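Local coordinates for protein putative tagatose-6-phosphate ketose/aldose isomerase (PDB 3C3J) that is a putative isomerase of the SIS (sugar isomerase) family, with two SIS domains in one chain, at residues His103-Ile108 with Glu124-Phe129; Gly212-Gly217 with Ala346-Leu351. All coordinates share one frame; numbering follows the deposited sequence.

Contact 1: His103-Ile108 with Glu124-Phe129; sequences HPLLLI and ELANQF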
loop_
_atom_site.group_PDB
_atom_site.type_symbol
_atom_site.label_atom_id
_atom_site.label_comp_id
_atom_site.label_asym_id
_atom_site.label_seq_id
_atom_site.Cartn_x
_atom_site.Cartn_y
_atom_site.Cartn_z
ATOM N N HIS A 103 8.011 -22.865 -5.834
ATOM C CA HIS A 103 6.734 -23.332 -5.292
ATOM C C HIS A 103 5.663 -23.336 -6.376
ATOM O O HIS A 103 5.747 -22.543 -7.321
ATOM C CB HIS A 103 6.222 -22.422 -4.174
ATOM C CG HIS A 103 7.181 -22.241 -3.048
ATOM N ND1 HIS A 103 7.655 -23.290 -2.297
ATOM C CD2 HIS A 103 7.749 -21.125 -2.540
ATOM C CE1 HIS A 103 8.488 -22.830 -1.382
ATOM N NE2 HIS A 103 8.544 -21.516 -1.494
ATOM N N PRO A 104 4.626 -24.170 -6.209
ATOM C CA PRO A 104 3.512 -24.044 -7.126
ATOM C C PRO A 104 2.798 -22.710 -6.882
ATOM O O PRO A 104 2.904 -22.127 -5.792
ATOM C CB PRO A 104 2.601 -25.250 -6.796
ATOM C CG PRO A 104 3.395 -26.131 -5.858
ATOM C CD PRO A 104 4.389 -25.228 -5.198
ATOM N N LEU A 105 2.144 -22.211 -7.917
ATOM C CA LEU A 105 1.381 -20.974 -7.839
ATOM C C LEU A 105 -0.020 -21.139 -8.414
ATOM O O LEU A 105 -0.203 -21.728 -9.478
ATOM C CB LEU A 105 2.106 -19.885 -8.629
ATOM C CG LEU A 105 1.406 -18.540 -8.833
ATOM C CD1 LEU A 105 1.105 -17.834 -7.505
ATOM C CD2 LEU A 105 2.211 -17.621 -9.729
ATOM N N LEU A 106 -1.003 -20.554 -7.734
ATOM C CA LEU A 106 -2.330 -20.373 -8.267
ATOM C C LEU A 106 -2.513 -18.862 -8.384
ATOM O O LEU A 106 -2.492 -18.157 -7.370
ATOM C CB LEU A 106 -3.397 -20.958 -7.340
ATOM C CG LEU A 106 -4.857 -20.689 -7.748
ATOM C CD1 LEU A 106 -5.153 -21.164 -9.193
ATOM C CD2 LEU A 106 -5.864 -21.281 -6.728
ATOM N N LEU A 107 -2.665 -18.381 -9.600
ATOM C CA LEU A 107 -2.834 -16.947 -9.856
ATOM C C LEU A 107 -4.301 -16.645 -10.091
ATOM O O LEU A 107 -4.909 -17.162 -11.047
ATOM C CB LEU A 107 -2.007 -16.489 -11.066
ATOM C CG LEU A 107 -1.917 -14.981 -11.302
ATOM C CD1 LEU A 107 -1.192 -14.281 -10.117
ATOM C CD2 LEU A 107 -1.239 -14.681 -12.652
ATOM N N ILE A 108 -4.865 -15.816 -9.213
ATOM C CA ILE A 108 -6.253 -15.375 -9.340
ATOM C C ILE A 108 -6.234 -13.992 -10.009
ATOM O O ILE A 108 -5.785 -13.012 -9.417
ATOM C CB ILE A 108 -6.953 -15.337 -7.985
ATOM C CG1 ILE A 108 -6.900 -16.721 -7.330
ATOM C CG2 ILE A 108 -8.425 -14.891 -8.151
ATOM C CD1 ILE A 108 -7.059 -16.652 -5.852
ATOM N N GLU A 124 1.163 -14.481 -18.496
ATOM C CA GLU A 124 2.280 -15.016 -19.289
ATOM C C GLU A 124 3.552 -15.074 -18.454
ATOM O O GLU A 124 4.296 -16.052 -18.502
ATOM C CB GLU A 124 2.522 -14.142 -20.540
ATOM C CG GLU A 124 1.370 -14.162 -21.596
ATOM C CD GLU A 124 1.541 -13.091 -22.729
ATOM O OE1 GLU A 124 2.329 -12.116 -22.557
ATOM O OE2 GLU A 124 0.869 -13.195 -23.792
ATOM N N LEU A 125 3.790 -14.012 -17.677
ATOM C CA LEU A 125 4.964 -13.946 -16.819
ATOM C C LEU A 125 4.927 -15.021 -15.722
ATOM O O LEU A 125 5.941 -15.688 -15.473
ATOM C CB LEU A 125 5.084 -12.539 -16.249
ATOM C CG LEU A 125 5.670 -11.460 -17.170
ATOM C CD1 LEU A 125 5.358 -10.058 -16.572
ATOM C CD2 LEU A 125 7.186 -11.669 -17.339
ATOM N N ALA A 126 3.746 -15.246 -15.143
ATOM C CA ALA A 126 3.586 -16.258 -14.110
ATOM C C ALA A 126 3.889 -17.639 -14.708
ATOM O O ALA A 126 4.660 -18.417 -14.120
ATOM C CB ALA A 126 2.196 -16.200 -13.485
ATOM N N ASN A 127 3.366 -17.903 -15.904
ATOM C CA ASN A 127 3.665 -19.155 -16.615
ATOM C C ASN A 127 5.161 -19.305 -16.953
ATOM O O ASN A 127 5.731 -20.386 -16.798
ATOM C CB ASN A 127 2.866 -19.265 -17.915
ATOM C CG ASN A 127 1.412 -19.590 -17.699
ATOM O OD1 ASN A 127 1.031 -20.260 -16.733
ATOM N ND2 ASN A 127 0.582 -19.138 -18.629
ATOM N N GLN A 128 5.788 -18.223 -17.400
ATOM C CA GLN A 128 7.222 -18.214 -17.698
ATOM C C GLN A 128 8.087 -18.463 -16.458
ATOM O O GLN A 128 9.057 -19.234 -16.523
ATOM C CB GLN A 128 7.633 -16.878 -18.303
ATOM C CG GLN A 128 7.394 -16.706 -19.771
ATOM C CD GLN A 128 7.928 -15.334 -20.226
ATOM O OE1 GLN A 128 9.059 -15.205 -20.738
ATOM N NE2 GLN A 128 7.153 -14.317 -19.976
ATOM N N PHE A 129 7.751 -17.799 -15.350
ATOM C CA PHE A 129 8.569 -17.864 -14.128
ATOM C C PHE A 129 8.338 -19.115 -13.262
ATOM O O PHE A 129 9.276 -19.614 -12.648
ATOM C CB PHE A 129 8.364 -16.623 -13.250
ATOM C CG PHE A 129 9.241 -15.461 -13.620
ATOM C CD1 PHE A 129 9.018 -14.745 -14.763
ATOM C CD2 PHE A 129 10.302 -15.079 -12.799
ATOM C CE1 PHE A 129 9.859 -13.676 -15.096
ATOM C CE2 PHE A 129 11.128 -14.033 -13.140
ATOM C CZ PHE A 129 10.898 -13.327 -14.273
#
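Ala126 sets its methyl group against the leucine side chains of Leu105 and Leu107. This is the helix-on-sheet packing of a beta-alpha-beta unit in the first SIS domain. Strand 105-111 leads into helix 117-129, and the chain then returns to the sheet as strand 133-139. The sheet is parallel, and strand 105-111 is its central strand, between 55-59 and 133-139. Alternate residues of a strand face the same side of the sheet. Leu105 and Leu107 therefore both direct their CB atoms at the helix. Ala126 turns its own CB back toward the strand. Ala126 accounts for over half of the 95 Å² buried here. The closest backbone approach is 7.7 Å, between Leu107 CA and Ala126 CA.

Each leucine touches with one branch, the CD2 methyl. In both, CG stands anti to the backbone N (chi1 173° in Leu105, -170° in Leu107). With nearly the same second torsion as well, the two side chains reach out from the strand in much the same way. No hydrogen bond crosses between the two segments. The contact is apolar, and all three touching residues are buried.

Neighbouring elements fill in the surroundings. Ala126 also rests on Cys133 of the next strand, and Leu107 touches Thr59 and His135 on the two flanking strands. Leu105 packs on Leu99 and Val130, while its backbone bonds to Glu132 and Tyr134.

The helix is regular at this point, with Gln128 N bonded to Glu124 O at 2.9 Å. The alanine methyl meets both leucines: Ala126 CB lies 3.8 Å from Leu107 CD2 and 4.0 Å from Leu105 CD2.

Contact 2: Gly212-Gly217 with Ala346-Leu351; sequences GDFSEG and AQTFAL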
loop_
_atom_site.group_PDB
_atom_site.type_symbol
_atom_site.label_atom_id
_atom_site.label_comp_id
_atom_site.label_asym_id
_atom_site.label_seq_id
_atom_site.Cartn_x
_atom_site.Cartn_y
_atom_site.Cartn_z
ATOM N N GLY A 212 -32.232 7.334 -1.177
ATOM C CA GLY A 212 -33.236 7.859 -2.108
ATOM C C GLY A 212 -32.720 7.963 -3.537
ATOM O O GLY A 212 -32.047 7.043 -4.017
ATOM N N ASP A 213 -32.997 9.080 -4.211
ATOM C CA ASP A 213 -32.508 9.292 -5.588
ATOM C C ASP A 213 -31.075 9.853 -5.676
ATOM O O ASP A 213 -30.634 10.270 -6.763
ATOM C CB ASP A 213 -33.458 10.195 -6.375
ATOM C CG ASP A 213 -33.534 11.611 -5.830
ATOM O OD1 ASP A 213 -32.800 12.002 -4.890
ATOM O OD2 ASP A 213 -34.374 12.354 -6.361
ATOM N N PHE A 214 -30.419 9.914 -4.513
ATOM C CA PHE A 214 -29.015 10.267 -4.313
ATOM C C PHE A 214 -28.767 11.778 -4.368
ATOM O O PHE A 214 -27.637 12.221 -4.178
ATOM C CB PHE A 214 -28.072 9.589 -5.331
ATOM C CG PHE A 214 -28.101 8.064 -5.355
ATOM C CD1 PHE A 214 -28.587 7.309 -4.304
ATOM C CD2 PHE A 214 -27.540 7.396 -6.443
ATOM C CE1 PHE A 214 -28.577 5.910 -4.362
ATOM C CE2 PHE A 214 -27.498 6.019 -6.502
ATOM C CZ PHE A 214 -28.013 5.263 -5.451
ATOM N N SER A 215 -29.813 12.564 -4.591
ATOM C CA SER A 215 -29.659 13.986 -4.858
ATOM C C SER A 215 -29.056 14.747 -3.669
ATOM O O SER A 215 -28.467 15.795 -3.876
ATOM C CB SER A 215 -31.006 14.618 -5.279
ATOM O OG SER A 215 -31.982 14.473 -4.266
ATOM N N GLU A 216 -29.179 14.221 -2.454
ATOM C CA GLU A 216 -28.547 14.844 -1.280
ATOM C C GLU A 216 -27.011 14.705 -1.255
ATOM O O GLU A 216 -26.340 15.361 -0.459
ATOM C CB GLU A 216 -29.071 14.285 0.048
ATOM C CG GLU A 216 -30.528 13.872 0.117
ATOM C CD GLU A 216 -31.426 15.002 0.369
ATOM O OE1 GLU A 216 -31.336 15.984 -0.410
ATOM O OE2 GLU A 216 -32.228 14.904 1.326
ATOM N N GLY A 217 -26.458 13.841 -2.105
ATOM C CA GLY A 217 -25.016 13.742 -2.253
ATOM C C GLY A 217 -24.306 12.916 -1.192
ATOM O O GLY A 217 -23.090 12.983 -1.110
ATOM N N ALA A 346 -19.267 5.172 -0.500
ATOM C CA ALA A 346 -18.163 5.751 -1.251
ATOM C C ALA A 346 -18.466 5.919 -2.755
ATOM O O ALA A 346 -18.121 6.951 -3.371
ATOM C CB ALA A 346 -16.894 4.899 -1.055
ATOM N N GLN A 347 -19.096 4.907 -3.351
ATOM C CA GLN A 347 -19.412 4.958 -4.788
ATOM C C GLN A 347 -20.431 6.052 -5.092
ATOM O O GLN A 347 -20.269 6.848 -6.033
ATOM C CB GLN A 347 -19.953 3.620 -5.274
ATOM C CG GLN A 347 -18.974 2.452 -5.251
ATOM C CD GLN A 347 -19.698 1.120 -5.473
ATOM O OE1 GLN A 347 -20.918 1.042 -5.295
ATOM N NE2 GLN A 347 -18.955 0.073 -5.816
ATOM N N THR A 348 -21.486 6.065 -4.299
ATOM C CA THR A 348 -22.587 6.996 -4.515
ATOM C C THR A 348 -22.110 8.396 -4.175
ATOM O O THR A 348 -22.414 9.316 -4.907
ATOM C CB THR A 348 -23.858 6.574 -3.740
ATOM O OG1 THR A 348 -23.581 6.535 -2.333
ATOM C CG2 THR A 348 -24.312 5.186 -4.181
ATOM N N PHE A 349 -21.305 8.568 -3.128
ATOM C CA PHE A 349 -20.688 9.886 -2.867
ATOM C C PHE A 349 -19.898 10.435 -4.066
ATOM O O PHE A 349 -20.099 11.578 -4.503
ATOM C CB PHE A 349 -19.775 9.829 -1.643
ATOM C CG PHE A 349 -19.107 11.127 -1.336
ATOM C CD1 PHE A 349 -19.859 12.229 -0.962
ATOM C CD2 PHE A 349 -17.733 11.261 -1.396
ATOM C CE1 PHE A 349 -19.249 13.442 -0.659
ATOM C CE2 PHE A 349 -17.139 12.474 -1.095
ATOM C CZ PHE A 349 -17.911 13.558 -0.722
ATOM N N ALA A 350 -18.989 9.618 -4.599
ATOM C CA ALA A 350 -18.169 10.025 -5.724
ATOM C C ALA A 350 -19.001 10.397 -6.967
ATOM O O ALA A 350 -18.720 11.402 -7.632
ATOM C CB ALA A 350 -17.125 8.907 -6.041
ATOM N N LEU A 351 -20.025 9.600 -7.262
ATOM C CA LEU A 351 -20.899 9.852 -8.410
ATOM C C LEU A 351 -21.567 11.235 -8.282
ATOM O O LEU A 351 -21.576 12.013 -9.246
ATOM C CB LEU A 351 -21.941 8.741 -8.525
ATOM C CG LEU A 351 -23.068 8.913 -9.554
ATOM C CD1 LEU A 351 -22.562 8.923 -11.002
ATOM C CD2 LEU A 351 -24.172 7.907 -9.322
HETATM O O HOH W 1 -21.742 13.700 -3.375
#
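A turn-forming loop between helix 198-210 and strand 226-231 packs here on the long helix 335-356. Phe214 and Thr348 make the main side-chain contact. The methyl CG2 of Thr348 sits over one face of the Phe214 ring, displaced toward the rim. It is a CH-pi contact, with Thr348 CG2 4.2 Å from the ring centroid of Phe214. The line to the centroid is 23° off the ring normal. Thr348 CG2 is anti to its own carbonyl carbon, and the hydroxyl lies between the backbone N and the carbonyl carbon (chi1 60°). Thr348 OG1 turns back to the helix backbone, chiefly to Met344 O, with Tyr345 O also in bonding range. Leu351 adds a looser apolar touch, with its CD2 4.5 Å from Phe214 CD2.

The loop leads to strand 226-231 of the second parallel sheet of the chain. Helix 335-356 packs on that strand through Phe349, which touches Ile227 and Tyr229. Arg21 makes a cation-pi contact with Phe214 and bonds Gly212 O.

Two turns shape the loop. Asp213 OD1 accepts from Ser215 N at 3.1 Å in an Asx turn, and also from Ser215 OG at 2.7 Å. The backbone NH comes from above the carboxylate plane; the hydroxyl comes on the syn side. A type I beta turn then spans Phe214 to Gly217, closed by Gly217 N to Phe214 O at 2.9 Å. The turn leaves Gly217 O in the plane of the Phe349 ring at its edge, 3.3 Å from Phe349 CD1. A water bridges the segments, 2.7 Å from Gly217 O and 2.9 Å from Phe349 O.

Contact 1 lies in the first SIS domain, and contact 2 joins a loop to a helix of the second. They are on opposite sides of the chain's centre. Their centres are 40 Å apart, and their nearest atoms are about 18 Å apart, so they do not touch. Along the chain they come in series. Contact 1 is local, with 15 residues between its segments; contact 2 bridges 128 residues, bringing the loop before strand 226-231 onto helix 335-356. The segments of contact 1 also reach the second subunit: His103 packs on Glu52 and Leu125 on Tyr287 of that chain. No other protein chain touches the segments of contact 2.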